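Local coordinates for FACT-Spt16 (Cicer arietinum, PDB 5CE6), which probably acts as a histone chaperone within the FACT complex, its N-terminal domain having a peptidase-like fold and being associated with H3-H4 binding, at residues A[237-251]-A[262-274]. Numbering follows the deposited sequence. Where two conformers were deposited one is given.
Sequences HSTLMEETEKVILDP and NVDICYPPIFQSG
With CG of Phe271 swung opposite its carbonyl carbon (chi1 -74°), the phenyl ring turns one face to Leu240 of helix 237-249, whose backbone places Leu240 CB over the ring centre. This CH-pi contact, Leu240 CB 3.6 Å from the Phe271 centroid, illustrates how an aromatic residue of a strand can seat a helix. Thr244 OG1 meets the ring edge, 3.3 Å from Phe271 CZ, while its hydroxyl donates to Leu240 O, which also accepts from Thr244 N on the opposite face of the carbonyl plane. Replacing Phe271 by an alanine is likely to open a gap under Leu240 CB and strip Thr244 OG1 of the ring edge beside it. One turn before Leu240, the His237 ring meets Ser273 OG in its plane through NE2 (2.6 Å), a hydrogen bond in which either may donate; Asn286 holds ND1, and Ser273 OG also bonds Tyr291 N, near a bound sodium ion. Farther along, Pro269 CD packs 3.6 Å from Glu245 CG, and Ile248 CG2 rests 3.7 Å from Ile265 CG2, their side chains roughly perpendicular. The helix runs nearly antiparallel to strands 263-265 and 270-273, which pair with strand 296-306 of the M24-family, pita-bread-like domain, while helix 200-230 flanks Leu240, Thr244 and Val263.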
loop_
_atom_site.group_PDB
_atom_site.type_symbol
_atom_site.label_atom_id
_atom_site.label_comp_id
_atom_site.label_asym_id
_atom_site.label_seq_id
_atom_site.Cartn_x
_atom_site.Cartn_y
_atom_site.Cartn_z
ATOM N N HIS A 237 -14.708 6.814 18.332
ATOM C CA HIS A 237 -13.972 6.748 17.070
ATOM C C HIS A 237 -13.972 5.326 16.534
ATOM O O HIS A 237 -14.067 5.113 15.333
ATOM C CB HIS A 237 -12.534 7.253 17.214
ATOM C CG HIS A 237 -12.435 8.706 17.568
ATOM N ND1 HIS A 237 -11.743 9.151 18.674
ATOM C CD2 HIS A 237 -12.938 9.808 16.963
ATOM C CE1 HIS A 237 -11.827 10.472 18.737
ATOM N NE2 HIS A 237 -12.550 10.893 17.715
ATOM N N SER A 238 -13.891 4.349 17.434
ATOM C CA SER A 238 -13.901 2.944 17.031
ATOM C C SER A 238 -15.248 2.473 16.465
ATOM O O SER A 238 -15.307 1.488 15.723
ATOM C CB SER A 238 -13.500 2.055 18.210
ATOM O OG SER A 238 -14.246 2.387 19.367
ATOM N N THR A 239 -16.327 3.156 16.829
ATOM C CA THR A 239 -17.643 2.844 16.276
ATOM C C THR A 239 -17.729 3.392 14.859
ATOM O O THR A 239 -18.205 2.712 13.948
ATOM C CB THR A 239 -18.762 3.446 17.129
ATOM O OG1 THR A 239 -18.781 2.801 18.411
ATOM C CG2 THR A 239 -20.110 3.251 16.454
ATOM N N LEU A 240 -17.265 4.622 14.671
ATOM C CA LEU A 240 -17.146 5.160 13.318
ATOM C C LEU A 240 -16.312 4.229 12.448
ATOM O O LEU A 240 -16.628 4.002 11.277
ATOM C CB LEU A 240 -16.537 6.567 13.329
ATOM C CG LEU A 240 -17.500 7.614 13.880
ATOM C CD1 LEU A 240 -16.775 8.895 14.258
ATOM C CD2 LEU A 240 -18.590 7.900 12.854
ATOM N N MET A 241 -15.242 3.689 13.023
ATOM C CA MET A 241 -14.373 2.775 12.298
ATOM C C MET A 241 -15.138 1.520 11.879
ATOM O O MET A 241 -15.086 1.103 10.714
ATOM C CB MET A 241 -13.169 2.410 13.176
ATOM C CG MET A 241 -12.216 1.393 12.569
ATOM S SD MET A 241 -11.063 0.775 13.812
ATOM C CE MET A 241 -12.121 -0.382 14.668
ATOM N N GLU A 242 -15.849 0.914 12.824
ATOM C CA GLU A 242 -16.569 -0.323 12.531
ATOM C C GLU A 242 -17.684 -0.096 11.508
ATOM O O GLU A 242 -17.863 -0.895 10.584
ATOM C CB GLU A 242 -17.116 -0.945 13.823
ATOM N N GLU A 243 -18.404 1.013 11.656
ATOM C CA GLU A 243 -19.524 1.316 10.770
ATOM C C GLU A 243 -19.036 1.580 9.347
ATOM O O GLU A 243 -19.707 1.216 8.373
ATOM C CB GLU A 243 -20.302 2.528 11.288
ATOM C CG GLU A 243 -21.023 2.294 12.594
ATOM C CD GLU A 243 -22.136 1.281 12.463
ATOM O OE1 GLU A 243 -22.989 1.453 11.561
ATOM O OE2 GLU A 243 -22.153 0.315 13.255
ATOM N N THR A 244 -17.866 2.204 9.239
ATOM C CA THR A 244 -17.259 2.495 7.935
ATOM C C THR A 244 -16.804 1.185 7.275
ATOM O O THR A 244 -16.999 0.973 6.070
ATOM C CB THR A 244 -16.084 3.475 8.080
ATOM O OG1 THR A 244 -16.561 4.694 8.665
ATOM C CG2 THR A 244 -15.461 3.791 6.723
ATOM N N GLU A 245 -16.213 0.303 8.072
ATOM C CA GLU A 245 -15.847 -1.031 7.589
ATOM C C GLU A 245 -17.030 -1.743 6.959
ATOM O O GLU A 245 -16.915 -2.317 5.875
ATOM C CB GLU A 245 -15.334 -1.901 8.734
ATOM C CG GLU A 245 -13.828 -1.933 8.896
ATOM C CD GLU A 245 -13.377 -3.069 9.804
ATOM O OE1 GLU A 245 -13.848 -4.210 9.613
ATOM O OE2 GLU A 245 -12.558 -2.815 10.710
ATOM N N LYS A 246 -18.160 -1.733 7.661
ATOM C CA LYS A 246 -19.359 -2.418 7.191
ATOM C C LYS A 246 -19.817 -1.910 5.830
ATOM O O LYS A 246 -20.275 -2.683 4.988
ATOM C CB LYS A 246 -20.491 -2.261 8.201
ATOM C CG LYS A 246 -20.240 -2.989 9.494
ATOM C CD LYS A 246 -21.522 -3.119 10.302
ATOM C CE LYS A 246 -21.517 -2.223 11.527
ATOM N NZ LYS A 246 -22.777 -2.374 12.325
ATOM N N VAL A 247 -19.697 -0.605 5.624
ATOM C CA VAL A 247 -20.112 0.004 4.363
ATOM C C VAL A 247 -19.157 -0.374 3.227
ATOM O O VAL A 247 -19.585 -0.612 2.095
ATOM C CB VAL A 247 -20.228 1.534 4.501
ATOM C CG1 VAL A 247 -20.529 2.159 3.171
ATOM C CG2 VAL A 247 -21.320 1.892 5.503
ATOM N N ILE A 248 -17.863 -0.425 3.526
ATOM C CA ILE A 248 -16.879 -0.860 2.535
ATOM C C ILE A 248 -17.165 -2.288 2.078
ATOM O O ILE A 248 -17.208 -2.564 0.874
ATOM C CB ILE A 248 -15.440 -0.769 3.079
ATOM C CG1 ILE A 248 -15.060 0.690 3.342
ATOM C CG2 ILE A 248 -14.451 -1.377 2.103
ATOM C CD1 ILE A 248 -13.790 0.824 4.134
ATOM N N LEU A 249 -17.392 -3.179 3.043
ATOM C CA LEU A 249 -17.593 -4.604 2.765
ATOM C C LEU A 249 -18.969 -4.922 2.184
ATOM O O LEU A 249 -19.185 -5.999 1.622
ATOM C CB LEU A 249 -17.323 -5.436 4.021
ATOM C CG LEU A 249 -15.897 -5.308 4.564
ATOM C CD1 LEU A 249 -15.719 -6.128 5.821
ATOM C CD2 LEU A 249 -14.869 -5.718 3.523
ATOM N N ASP A 250 -19.903 -3.990 2.325
ATOM C CA ASP A 250 -21.163 -4.080 1.604
ATOM C C ASP A 250 -21.388 -2.787 0.833
ATOM O O ASP A 250 -22.268 -2.001 1.179
ATOM C CB ASP A 250 -22.330 -4.349 2.552
ATOM C CG ASP A 250 -23.623 -4.616 1.811
ATOM O OD1 ASP A 250 -23.556 -4.956 0.609
ATOM O OD2 ASP A 250 -24.700 -4.478 2.427
ATOM N N PRO A 251 -20.593 -2.574 -0.231
ATOM C CA PRO A 251 -20.592 -1.330 -1.008
ATOM C C PRO A 251 -21.978 -0.958 -1.526
ATOM O O PRO A 251 -22.205 0.188 -1.917
ATOM C CB PRO A 251 -19.646 -1.648 -2.170
ATOM C CG PRO A 251 -19.584 -3.120 -2.245
ATOM C CD PRO A 251 -19.717 -3.592 -0.836
ATOM N N ASN A 262 -15.084 -9.269 -4.166
ATOM C CA ASN A 262 -13.772 -8.787 -4.567
ATOM C C ASN A 262 -13.276 -7.661 -3.674
ATOM O O ASN A 262 -12.149 -7.205 -3.832
ATOM C CB ASN A 262 -13.805 -8.296 -6.015
ATOM C CG ASN A 262 -13.974 -9.428 -7.018
ATOM O OD1 ASN A 262 -13.525 -10.548 -6.791
ATOM N ND2 ASN A 262 -14.615 -9.125 -8.144
ATOM N N VAL A 263 -14.110 -7.232 -2.730
ATOM C CA VAL A 263 -13.806 -6.057 -1.904
ATOM C C VAL A 263 -13.281 -6.407 -0.509
ATOM O O VAL A 263 -13.829 -7.283 0.167
ATOM C CB VAL A 263 -15.060 -5.167 -1.737
ATOM C CG1 VAL A 263 -14.766 -3.997 -0.804
ATOM C CG2 VAL A 263 -15.544 -4.676 -3.082
ATOM N N ASP A 264 -12.216 -5.731 -0.088
ATOM C CA ASP A 264 -11.758 -5.812 1.293
ATOM C C ASP A 264 -11.368 -4.414 1.775
ATOM O O ASP A 264 -11.374 -3.457 0.996
ATOM C CB ASP A 264 -10.574 -6.770 1.426
ATOM C CG ASP A 264 -10.361 -7.240 2.860
ATOM O OD1 ASP A 264 -11.190 -6.901 3.737
ATOM O OD2 ASP A 264 -9.367 -7.957 3.111
ATOM N N ILE A 265 -11.041 -4.292 3.058
ATOM C CA ILE A 265 -10.566 -3.019 3.580
ATOM C C ILE A 265 -9.041 -3.039 3.572
ATOM O O ILE A 265 -8.427 -4.072 3.831
ATOM C CB ILE A 265 -11.085 -2.731 5.017
ATOM C CG1 ILE A 265 -10.524 -3.747 6.013
ATOM C CG2 ILE A 265 -12.608 -2.739 5.049
ATOM C CD1 ILE A 265 -10.780 -3.406 7.472
ATOM N N CYS A 266 -8.415 -1.911 3.263
ATOM C CA CYS A 266 -6.952 -1.866 3.236
ATOM C C CYS A 266 -6.373 -1.842 4.630
ATOM O O CYS A 266 -5.277 -2.359 4.871
ATOM C CB CYS A 266 -6.450 -0.624 2.495
ATOM S SG CYS A 266 -6.915 -0.615 0.775
ATOM N N TYR A 267 -7.107 -1.210 5.535
ATOM C CA TYR A 267 -6.702 -1.076 6.930
ATOM C C TYR A 267 -7.945 -0.637 7.689
ATOM O O TYR A 267 -8.903 -0.168 7.064
ATOM C CB TYR A 267 -5.575 -0.047 7.078
ATOM C CG TYR A 267 -5.920 1.338 6.550
ATOM C CD1 TYR A 267 -6.552 2.269 7.355
ATOM C CD2 TYR A 267 -5.628 1.693 5.247
ATOM C CE1 TYR A 267 -6.863 3.531 6.877
ATOM C CE2 TYR A 267 -5.946 2.939 4.756
ATOM C CZ TYR A 267 -6.567 3.854 5.574
ATOM O OH TYR A 267 -6.870 5.108 5.083
ATOM N N PRO A 268 -7.957 -0.815 9.023
ATOM C CA PRO A 268 -9.133 -0.373 9.775
ATOM C C PRO A 268 -9.228 1.136 9.672
ATOM O O PRO A 268 -8.222 1.799 9.935
ATOM C CB PRO A 268 -8.798 -0.773 11.214
ATOM C CG PRO A 268 -7.828 -1.920 11.070
ATOM C CD PRO A 268 -6.999 -1.547 9.874
ATOM N N PRO A 269 -10.393 1.654 9.257
ATOM C CA PRO A 269 -10.561 3.094 9.034
ATOM C C PRO A 269 -10.088 3.911 10.219
ATOM O O PRO A 269 -10.246 3.482 11.368
ATOM C CB PRO A 269 -12.072 3.226 8.855
ATOM C CG PRO A 269 -12.428 1.938 8.126
ATOM C CD PRO A 269 -11.587 0.896 8.828
ATOM N N ILE A 270 -9.505 5.068 9.937
ATOM C CA ILE A 270 -8.908 5.890 10.979
ATOM C C ILE A 270 -9.787 7.094 11.216
ATOM O O ILE A 270 -10.074 7.839 10.294
ATOM C CB ILE A 270 -7.503 6.360 10.560
ATOM C CG1 ILE A 270 -6.549 5.152 10.511
ATOM C CG2 ILE A 270 -6.978 7.457 11.507
ATOM C CD1 ILE A 270 -5.259 5.421 9.721
ATOM N N PHE A 271 -10.247 7.252 12.452
ATOM C CA PHE A 271 -10.971 8.453 12.852
ATOM C C PHE A 271 -10.271 9.046 14.051
ATOM O O PHE A 271 -10.005 8.341 15.028
ATOM C CB PHE A 271 -12.410 8.110 13.221
ATOM C CG PHE A 271 -13.270 7.805 12.040
ATOM C CD1 PHE A 271 -13.326 6.519 11.520
ATOM C CD2 PHE A 271 -14.009 8.813 11.431
ATOM C CE1 PHE A 271 -14.106 6.235 10.409
ATOM C CE2 PHE A 271 -14.806 8.533 10.323
ATOM C CZ PHE A 271 -14.853 7.244 9.819
ATOM N N GLN A 272 -9.969 10.342 13.981
ATOM C CA GLN A 272 -9.257 11.012 15.071
ATOM C C GLN A 272 -9.845 12.387 15.314
ATOM O O GLN A 272 -10.229 13.079 14.369
ATOM C CB GLN A 272 -7.770 11.165 14.719
ATOM C CG GLN A 272 -7.049 9.848 14.510
ATOM C CD GLN A 272 -5.612 10.005 14.056
ATOM O OE1 GLN A 272 -5.153 11.108 13.767
ATOM N NE2 GLN A 272 -4.901 8.884 13.955
ATOM N N SER A 273 -9.887 12.793 16.577
ATOM C CA SER A 273 -10.339 14.140 16.910
ATOM C C SER A 273 -9.888 14.455 18.321
ATOM O O SER A 273 -9.213 13.645 18.947
ATOM C CB SER A 273 -11.865 14.233 16.814
ATOM O OG SER A 273 -12.479 13.493 17.860
ATOM N N GLY A 274 -10.258 15.631 18.823
ATOM C CA GLY A 274 -10.096 15.914 20.237
ATOM C C GLY A 274 -8.661 15.942 20.728
ATOM O O GLY A 274 -8.366 15.519 21.861
#